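Local coordinates for transmembrane oligosaccharyl transferase (Archaeoglobus fulgidus, PDB 3WAJ), which is a membrane-embedded member of the STT3 family, with a helical N-terminal part of the GT-C type, and holds a zinc ion, at residues P123-T128 with F132-A137; M408-W413 with S435-A440; F177-N182 with M198-I203. All coordinates share one frame; numbering follows the deposited sequence.

From the N terminus, contact 1 comes first: it joins helices 121-131 and 134-144 across the short turn at 132-133. Contact 3 follows, closing the 15-residue loop 183-197 between helices 163-181 and 199-214. Contact 2, last along the chain, closes residues 414-434, made of the end of helix 405-420, the link 421-428 and the start of helix 429-446. All three run in series, with neither nesting nor crossing in sequence, yet they pack into one helical bundle. L127 reaches L410 in contact 2 and L178 in contact 3, while A409 also packs on L178. T128 meets V437, and A136 touches A440, so the first helix pair packs directly against the last.

Contact 1 of 3, residues P123-T128 with F132-A137; sequences PVYLLT and FDKRAA
Y125 lies across A137 and K134 where two consecutive helices are joined by a short turn: helix 121-131 ends, the chain turns, and helix 134-144 starts almost at once, in the STT3 N-terminal helical region. The tyrosine CG stands anti to its own backbone N (chi1 172°), which swings the ring over to the second helix. One ring edge then faces the backbone, with CD1 of Y125 near A137 O, the carbonyl oxygen lying close to the ring plane. The methyl of A137 packs on the same ring carbon, CB of A137 being 3.3 Å from CD1 of Y125. Farther out, the phenol and the lysine chain cross obliquely, and OH of Y125 comes 3.3 Å from CG of K134, on the more open side of the turn.

T128 fills the inner side. Its OG1 rests 3.1 Å from CA of A137; the neighbouring N of A137 is also near, but the angle is too poor for a hydrogen bond. The hydroxyl therefore packs against the start of the second helix and does not cap it. Behind it, T128 touches V437 of helix 429-446, while the F132 side chain packs on E407 and L410 of helix 405-420.

A single backbone bond spans the turn: F132 N gives a weak bond to T128 O, 3.3 Å long and bent to 144°. The start of helix 134-144 is secured by D133 at the N-cap position: its OD1 receives the A136 N-H at 2.8 Å, nearly straight at 174° and met almost head-on to the carboxylate C-O bond.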
loop_
_atom_site.group_PDB
_atom_site.type_symbol
_atom_site.label_atom_id
_atom_site.label_comp_id
_atom_site.label_asym_id
_atom_site.label_seq_id
_atom_site.Cartn_x
_atom_site.Cartn_y
_atom_site.Cartn_z
ATOM N N PRO A 123 10.355 22.023 -11.148
ATOM C CA PRO A 123 11.620 21.672 -10.482
ATOM C C PRO A 123 12.610 20.979 -11.415
ATOM O O PRO A 123 13.817 21.161 -11.231
ATOM C CB PRO A 123 11.196 20.688 -9.384
ATOM C CG PRO A 123 9.712 20.780 -9.306
ATOM C CD PRO A 123 9.225 21.228 -10.634
ATOM N N VAL A 124 12.121 20.186 -12.373
ATOM C CA VAL A 124 13.030 19.485 -13.280
ATOM C C VAL A 124 13.745 20.474 -14.194
ATOM O O VAL A 124 14.974 20.535 -14.184
ATOM C CB VAL A 124 12.341 18.389 -14.100
ATOM C CG1 VAL A 124 13.303 17.837 -15.141
ATOM C CG2 VAL A 124 11.874 17.271 -13.188
ATOM N N TYR A 125 12.975 21.249 -14.957
ATOM C CA TYR A 125 13.530 22.334 -15.751
ATOM C C TYR A 125 14.545 23.101 -14.923
ATOM O O TYR A 125 15.701 23.211 -15.319
ATOM C CB TYR A 125 12.442 23.301 -16.249
ATOM C CG TYR A 125 13.035 24.524 -16.914
ATOM C CD1 TYR A 125 13.327 24.524 -18.274
ATOM C CD2 TYR A 125 13.329 25.672 -16.182
ATOM C CE1 TYR A 125 13.899 25.636 -18.892
ATOM C CE2 TYR A 125 13.897 26.786 -16.786
ATOM C CZ TYR A 125 14.178 26.763 -18.141
ATOM O OH TYR A 125 14.738 27.868 -18.744
ATOM N N LEU A 126 14.107 23.611 -13.771
ATOM C CA LEU A 126 14.979 24.367 -12.870
ATOM C C LEU A 126 16.264 23.619 -12.574
ATOM O O LEU A 126 17.347 24.189 -12.700
ATOM C CB LEU A 126 14.274 24.711 -11.556
ATOM C CG LEU A 126 15.148 25.533 -10.606
ATOM C CD1 LEU A 126 15.606 26.805 -11.304
ATOM C CD2 LEU A 126 14.432 25.873 -9.305
ATOM N N LEU A 127 16.154 22.345 -12.197
ATOM C CA LEU A 127 17.344 21.544 -11.878
ATOM C C LEU A 127 18.282 21.300 -13.067
ATOM O O LEU A 127 19.490 21.500 -12.944
ATOM C CB LEU A 127 16.973 20.207 -11.232
ATOM C CG LEU A 127 18.145 19.238 -11.044
ATOM C CD1 LEU A 127 19.150 19.760 -10.020
ATOM C CD2 LEU A 127 17.645 17.867 -10.646
ATOM N N THR A 128 17.746 20.857 -14.205
ATOM C CA THR A 128 18.617 20.566 -15.343
ATOM C C THR A 128 19.029 21.824 -16.108
ATOM O O THR A 128 19.895 21.766 -16.981
ATOM C CB THR A 128 18.047 19.508 -16.335
ATOM O OG1 THR A 128 17.806 20.129 -17.595
ATOM C CG2 THR A 128 16.774 18.899 -15.840
ATOM N N PHE A 132 23.068 22.310 -16.217
ATOM C CA PHE A 132 23.489 22.456 -17.599
ATOM C C PHE A 132 23.053 23.793 -18.216
ATOM O O PHE A 132 23.430 24.854 -17.714
ATOM C CB PHE A 132 23.016 21.254 -18.415
ATOM C CG PHE A 132 23.411 19.928 -17.810
ATOM C CD1 PHE A 132 24.748 19.597 -17.641
ATOM C CD2 PHE A 132 22.449 19.019 -17.407
ATOM C CE1 PHE A 132 25.119 18.376 -17.086
ATOM C CE2 PHE A 132 22.812 17.796 -16.854
ATOM C CZ PHE A 132 24.151 17.476 -16.695
ATOM N N ASP A 133 22.272 23.731 -19.290
ATOM C CA ASP A 133 21.795 24.933 -19.963
ATOM C C ASP A 133 20.278 24.922 -20.106
ATOM O O ASP A 133 19.583 24.197 -19.394
ATOM C CB ASP A 133 22.453 25.073 -21.337
ATOM C CG ASP A 133 22.182 23.883 -22.236
ATOM O OD1 ASP A 133 21.020 23.429 -22.291
ATOM O OD2 ASP A 133 23.132 23.400 -22.888
ATOM N N LYS A 134 19.770 25.729 -21.031
ATOM C CA LYS A 134 18.334 25.813 -21.271
ATOM C C LYS A 134 17.821 24.784 -22.272
ATOM O O LYS A 134 16.712 24.268 -22.134
ATOM C CB LYS A 134 17.964 27.188 -21.831
ATOM C CG LYS A 134 17.310 28.115 -20.819
ATOM C CD LYS A 134 17.885 29.519 -20.905
ATOM C CE LYS A 134 17.500 30.348 -19.690
ATOM N NZ LYS A 134 17.765 31.798 -19.901
ATOM N N ARG A 135 18.635 24.490 -23.281
ATOM C CA ARG A 135 18.265 23.522 -24.307
ATOM C C ARG A 135 17.939 22.190 -23.640
ATOM O O ARG A 135 16.923 21.566 -23.946
ATOM C CB ARG A 135 19.414 23.344 -25.302
ATOM C CG ARG A 135 19.947 24.647 -25.874
ATOM C CD ARG A 135 19.784 24.695 -27.385
ATOM N NE ARG A 135 19.990 26.040 -27.914
ATOM C CZ ARG A 135 20.193 26.314 -29.199
ATOM N NH1 ARG A 135 20.218 25.333 -30.092
ATOM N NH2 ARG A 135 20.372 27.567 -29.592
ATOM N N ALA A 136 18.805 21.762 -22.728
ATOM C CA ALA A 136 18.608 20.498 -22.011
ATOM C C ALA A 136 17.391 20.547 -21.078
ATOM O O ALA A 136 16.658 19.569 -20.942
ATOM C CB ALA A 136 19.856 20.126 -21.228
ATOM N N ALA A 137 17.181 21.701 -20.454
ATOM C CA ALA A 137 16.126 21.874 -19.462
ATOM C C ALA A 137 14.720 21.813 -20.044
ATOM O O ALA A 137 13.740 21.674 -19.310
ATOM C CB ALA A 137 16.337 23.164 -18.717
#

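Contact 2 of 3, residues M408-W413 with S435-A440; sequences MALLIW and SAVYSA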
loop_
_atom_site.group_PDB
_atom_site.type_symbol
_atom_site.label_atom_id
_atom_site.label_comp_id
_atom_site.label_asym_id
_atom_site.label_seq_id
_atom_site.Cartn_x
_atom_site.Cartn_y
_atom_site.Cartn_z
ATOM N N MET A 408 29.009 17.868 -10.761
ATOM C CA MET A 408 29.446 16.898 -9.768
ATOM C C MET A 408 28.325 16.592 -8.771
ATOM O O MET A 408 28.123 15.442 -8.389
ATOM C CB MET A 408 30.698 17.376 -9.028
ATOM C CG MET A 408 31.295 16.308 -8.120
ATOM S SD MET A 408 32.468 16.968 -6.925
ATOM C CE MET A 408 31.478 18.252 -6.153
ATOM N N ALA A 409 27.597 17.628 -8.363
ATOM C CA ALA A 409 26.496 17.477 -7.418
ATOM C C ALA A 409 25.447 16.515 -7.974
ATOM O O ALA A 409 24.945 15.648 -7.265
ATOM C CB ALA A 409 25.877 18.833 -7.106
ATOM N N LEU A 410 25.140 16.662 -9.256
ATOM C CA LEU A 410 24.131 15.823 -9.894
ATOM C C LEU A 410 24.516 14.339 -9.894
ATOM O O LEU A 410 23.683 13.476 -9.597
ATOM C CB LEU A 410 23.845 16.318 -11.315
ATOM C CG LEU A 410 22.420 16.140 -11.843
ATOM C CD1 LEU A 410 21.432 17.097 -11.157
ATOM C CD2 LEU A 410 22.424 16.329 -13.352
ATOM N N LEU A 411 25.776 14.049 -10.220
ATOM C CA LEU A 411 26.286 12.675 -10.215
ATOM C C LEU A 411 26.188 12.025 -8.836
ATOM O O LEU A 411 25.798 10.863 -8.713
ATOM C CB LEU A 411 27.728 12.637 -10.729
ATOM C CG LEU A 411 27.819 12.432 -12.242
ATOM C CD1 LEU A 411 29.192 12.819 -12.792
ATOM C CD2 LEU A 411 27.486 10.986 -12.590
ATOM N N ILE A 412 26.548 12.797 -7.813
ATOM C CA ILE A 412 26.498 12.356 -6.428
ATOM C C ILE A 412 25.067 12.010 -6.049
ATOM O O ILE A 412 24.812 11.013 -5.378
ATOM C CB ILE A 412 27.021 13.466 -5.486
ATOM C CG1 ILE A 412 28.515 13.704 -5.713
ATOM C CG2 ILE A 412 26.775 13.119 -4.025
ATOM C CD1 ILE A 412 29.102 14.763 -4.786
ATOM N N TRP A 413 24.132 12.851 -6.475
ATOM C CA TRP A 413 22.714 12.597 -6.255
ATOM C C TRP A 413 22.297 11.295 -6.933
ATOM O O TRP A 413 21.633 10.462 -6.328
ATOM C CB TRP A 413 21.880 13.769 -6.784
ATOM C CG TRP A 413 20.407 13.481 -6.920
ATOM C CD1 TRP A 413 19.534 13.137 -5.920
ATOM C CD2 TRP A 413 19.632 13.547 -8.124
ATOM N NE1 TRP A 413 18.269 12.976 -6.438
ATOM C CE2 TRP A 413 18.301 13.223 -7.786
ATOM C CE3 TRP A 413 19.936 13.845 -9.454
ATOM C CZ2 TRP A 413 17.274 13.191 -8.734
ATOM C CZ3 TRP A 413 18.914 13.810 -10.399
ATOM C CH2 TRP A 413 17.604 13.486 -10.034
ATOM N N SER A 435 16.388 9.666 -14.663
ATOM C CA SER A 435 16.393 9.193 -16.046
ATOM C C SER A 435 15.939 10.276 -17.028
ATOM O O SER A 435 16.276 10.222 -18.212
ATOM C CB SER A 435 15.534 7.943 -16.200
ATOM O OG SER A 435 14.194 8.294 -16.469
ATOM N N ALA A 436 15.193 11.267 -16.534
ATOM C CA ALA A 436 14.729 12.374 -17.383
ATOM C C ALA A 436 15.780 13.483 -17.609
ATOM O O ALA A 436 15.803 14.123 -18.665
ATOM C CB ALA A 436 13.451 12.965 -16.823
ATOM N N VAL A 437 16.621 13.718 -16.602
ATOM C CA VAL A 437 17.661 14.746 -16.671
ATOM C C VAL A 437 18.840 14.276 -17.505
ATOM O O VAL A 437 19.327 15.015 -18.363
ATOM C CB VAL A 437 18.156 15.134 -15.269
ATOM C CG1 VAL A 437 19.325 16.098 -15.351
ATOM C CG2 VAL A 437 17.031 15.741 -14.458
ATOM N N TYR A 438 19.287 13.043 -17.255
ATOM C CA TYR A 438 20.424 12.453 -17.972
ATOM C C TYR A 438 20.054 11.936 -19.375
ATOM O O TYR A 438 20.899 11.405 -20.097
ATOM C CB TYR A 438 21.095 11.364 -17.122
ATOM C CG TYR A 438 21.914 11.907 -15.969
ATOM C CD1 TYR A 438 22.864 12.906 -16.174
ATOM C CD2 TYR A 438 21.729 11.439 -14.672
ATOM C CE1 TYR A 438 23.617 13.415 -15.119
ATOM C CE2 TYR A 438 22.478 11.945 -13.613
ATOM C CZ TYR A 438 23.416 12.932 -13.847
ATOM O OH TYR A 438 24.160 13.432 -12.809
ATOM N N SER A 439 18.791 12.092 -19.754
ATOM C CA SER A 439 18.373 11.836 -21.127
ATOM C C SER A 439 18.285 13.159 -21.873
ATOM O O SER A 439 18.694 13.259 -23.033
ATOM C CB SER A 439 17.034 11.100 -21.175
ATOM O OG SER A 439 17.155 9.764 -20.734
ATOM N N ALA A 440 17.777 14.179 -21.185
ATOM C CA ALA A 440 17.762 15.540 -21.717
ATOM C C ALA A 440 19.182 16.064 -21.932
ATOM O O ALA A 440 19.390 17.040 -22.646
ATOM C CB ALA A 440 17.016 16.453 -20.796
#
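Chi1 of Y438, at -74°, puts CG anti to the carbonyl carbon, and from there the ring extends across to L410 and L411. V437 takes chi1 174°, with CG1 anti to the backbone N and 3.7 Å from CD2 of L410. The leucine and the tyrosine come at each other from opposite directions. CD2 of L410 lies obliquely beside the phenol, 3.6 Å from CZ of Y438, and the hydroxyl slips past it to the leucine backbone. Segments 408-413 and 435-440, on helices 405-420 and 429-446 of the membrane-embedded bundle, cross with their directions 139° apart. Their axes come no closer than 11.9 Å, a wide gap spanned by these long side chains. Helix 384-402 adds I392 against Y438. At its far end OH of Y438 comes 3.1 Å from N of L411, which sits near the ring plane at its edge, but the angle there is too poor for a hydrogen bond. L411 crosses the tyrosine at about a right angle, its CG 3.8 Å from OH of Y438.

Contact 3 of 3, residues F177-N182 with M198-I203; sequences FLLAYN and MAYPVI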
loop_
_atom_site.group_PDB
_atom_site.type_symbol
_atom_site.label_atom_id
_atom_site.label_comp_id
_atom_site.label_asym_id
_atom_site.label_seq_id
_atom_site.Cartn_x
_atom_site.Cartn_y
_atom_site.Cartn_z
ATOM N N PHE A 177 18.725 24.549 -4.419
ATOM C CA PHE A 177 20.013 24.628 -3.742
ATOM C C PHE A 177 21.127 25.026 -4.718
ATOM O O PHE A 177 21.969 25.866 -4.395
ATOM C CB PHE A 177 20.384 23.323 -3.050
ATOM C CG PHE A 177 21.718 23.375 -2.360
ATOM C CD1 PHE A 177 21.837 23.957 -1.107
ATOM C CD2 PHE A 177 22.863 22.861 -2.976
ATOM C CE1 PHE A 177 23.069 24.035 -0.477
ATOM C CE2 PHE A 177 24.104 22.926 -2.349
ATOM C CZ PHE A 177 24.210 23.516 -1.100
ATOM N N LEU A 178 21.140 24.416 -5.901
ATOM C CA LEU A 178 22.175 24.726 -6.871
ATOM C C LEU A 178 22.002 26.161 -7.343
ATOM O O LEU A 178 22.978 26.895 -7.487
ATOM C CB LEU A 178 22.179 23.721 -8.026
ATOM C CG LEU A 178 22.710 22.355 -7.578
ATOM C CD1 LEU A 178 22.751 21.349 -8.716
ATOM C CD2 LEU A 178 24.089 22.494 -6.946
ATOM N N LEU A 179 20.755 26.573 -7.530
ATOM C CA LEU A 179 20.441 27.959 -7.857
ATOM C C LEU A 179 20.988 28.922 -6.795
ATOM O O LEU A 179 21.447 30.015 -7.117
ATOM C CB LEU A 179 18.928 28.126 -8.015
ATOM C CG LEU A 179 18.354 29.385 -8.676
ATOM C CD1 LEU A 179 18.246 30.544 -7.712
ATOM C CD2 LEU A 179 19.185 29.794 -9.876
ATOM N N ALA A 180 20.953 28.519 -5.531
ATOM C CA ALA A 180 21.494 29.374 -4.472
ATOM C C ALA A 180 23.038 29.382 -4.406
ATOM O O ALA A 180 23.620 30.203 -3.694
ATOM C CB ALA A 180 20.876 29.021 -3.108
ATOM N N TYR A 181 23.689 28.470 -5.140
ATOM C CA TYR A 181 25.159 28.461 -5.280
ATOM C C TYR A 181 25.601 29.278 -6.496
ATOM O O TYR A 181 26.741 29.727 -6.565
ATOM C CB TYR A 181 25.719 27.019 -5.356
ATOM C CG TYR A 181 27.120 26.881 -5.966
ATOM C CD1 TYR A 181 27.302 26.312 -7.224
ATOM C CD2 TYR A 181 28.251 27.307 -5.280
ATOM C CE1 TYR A 181 28.572 26.183 -7.789
ATOM C CE2 TYR A 181 29.530 27.182 -5.836
ATOM C CZ TYR A 181 29.684 26.616 -7.087
ATOM O OH TYR A 181 30.949 26.496 -7.632
ATOM N N ASN A 182 24.690 29.463 -7.446
ATOM C CA ASN A 182 24.989 30.219 -8.656
ATOM C C ASN A 182 24.582 31.684 -8.540
ATOM O O ASN A 182 23.757 32.172 -9.310
ATOM C CB ASN A 182 24.308 29.580 -9.868
ATOM C CG ASN A 182 24.669 28.117 -10.037
ATOM O OD1 ASN A 182 25.160 27.477 -9.107
ATOM N ND2 ASN A 182 24.428 27.581 -11.227
ATOM N N MET A 198 19.411 36.761 0.104
ATOM C CA MET A 198 19.051 35.887 1.220
ATOM C C MET A 198 17.816 35.066 0.850
ATOM O O MET A 198 17.555 34.002 1.422
ATOM C CB MET A 198 18.744 36.732 2.462
ATOM C CG MET A 198 18.831 35.992 3.795
ATOM S SD MET A 198 20.522 35.474 4.174
ATOM C CE MET A 198 20.437 35.338 5.958
ATOM N N ALA A 199 17.054 35.574 -0.114
ATOM C CA ALA A 199 15.827 34.918 -0.537
ATOM C C ALA A 199 16.140 33.575 -1.176
ATOM O O ALA A 199 15.377 32.614 -1.016
ATOM C CB ALA A 199 15.046 35.798 -1.497
ATOM N N TYR A 200 17.257 33.509 -1.896
ATOM C CA TYR A 200 17.583 32.298 -2.644
ATOM C C TYR A 200 17.862 31.070 -1.737
ATOM O O TYR A 200 17.297 29.996 -1.965
ATOM C CB TYR A 200 18.691 32.557 -3.681
ATOM C CG TYR A 200 18.339 33.632 -4.704
ATOM C CD1 TYR A 200 17.940 33.293 -5.991
ATOM C CD2 TYR A 200 18.413 34.990 -4.386
ATOM C CE1 TYR A 200 17.624 34.270 -6.934
ATOM C CE2 TYR A 200 18.089 35.970 -5.324
ATOM C CZ TYR A 200 17.696 35.600 -6.593
ATOM O OH TYR A 200 17.376 36.564 -7.517
ATOM N N PRO A 201 18.715 31.218 -0.698
ATOM C CA PRO A 201 18.838 30.069 0.213
ATOM C C PRO A 201 17.589 29.819 1.064
ATOM O O PRO A 201 17.264 28.653 1.287
ATOM C CB PRO A 201 20.032 30.446 1.104
ATOM C CG PRO A 201 20.149 31.934 0.991
ATOM C CD PRO A 201 19.736 32.243 -0.415
ATOM N N VAL A 202 16.923 30.877 1.532
ATOM C CA VAL A 202 15.670 30.748 2.292
ATOM C C VAL A 202 14.627 29.891 1.551
ATOM O O VAL A 202 13.946 29.052 2.158
ATOM C CB VAL A 202 15.088 32.136 2.689
ATOM C CG1 VAL A 202 13.637 32.024 3.154
ATOM C CG2 VAL A 202 15.938 32.775 3.780
ATOM N N ILE A 203 14.526 30.098 0.240
ATOM C CA ILE A 203 13.649 29.293 -0.603
ATOM C C ILE A 203 14.093 27.828 -0.587
ATOM O O ILE A 203 13.277 26.921 -0.397
ATOM C CB ILE A 203 13.633 29.801 -2.069
ATOM C CG1 ILE A 203 12.937 31.163 -2.174
ATOM C CG2 ILE A 203 12.978 28.782 -2.999
ATOM C CD1 ILE A 203 11.612 31.238 -1.463
#
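Helices 163-181 and 199-214 are consecutive helices of the STT3 helical region, and L179 and A180 at the end of the first helix meet Y200 and P201 at the start of the second. The axes of the short segments come within 8.5 Å at an angle of 161°, so these segments run close to antiparallel.

A180 lies at the point of closest backbone approach, its CA 5.2 Å from CA of Y200. A180 offers just its methyl here; CB of A180 points at the opposite backbone and sits 3.9 Å from O of Y200. The tyrosine CB is 4.2 Å from CB of A180, and CD of P201 lies beside it, 4.4 Å from CB of A180.

L179 reaches over from beside the alanine. Its CG is anti to the backbone N (chi1 -165°), which carries CD1 of L179 to 3.3 Å from CD1 of Y200. The methyl meets the ring at its edge, near the ring plane, and does not sit on a face; the two side chains pass each other obliquely. Around the pair, V249 of helix 243-261 packs on A180, V252 and T253 of that helix reach P201, and W184 of the connecting loop touches P201 too.

No hydrogen bond joins the two segments. Between 177-182 and 198-203 the contact is van der Waals packing of methyls, ring carbons and a proline ring, with the A180 methyl set against the Y200 backbone, so it rests on shape and not on directional bonds.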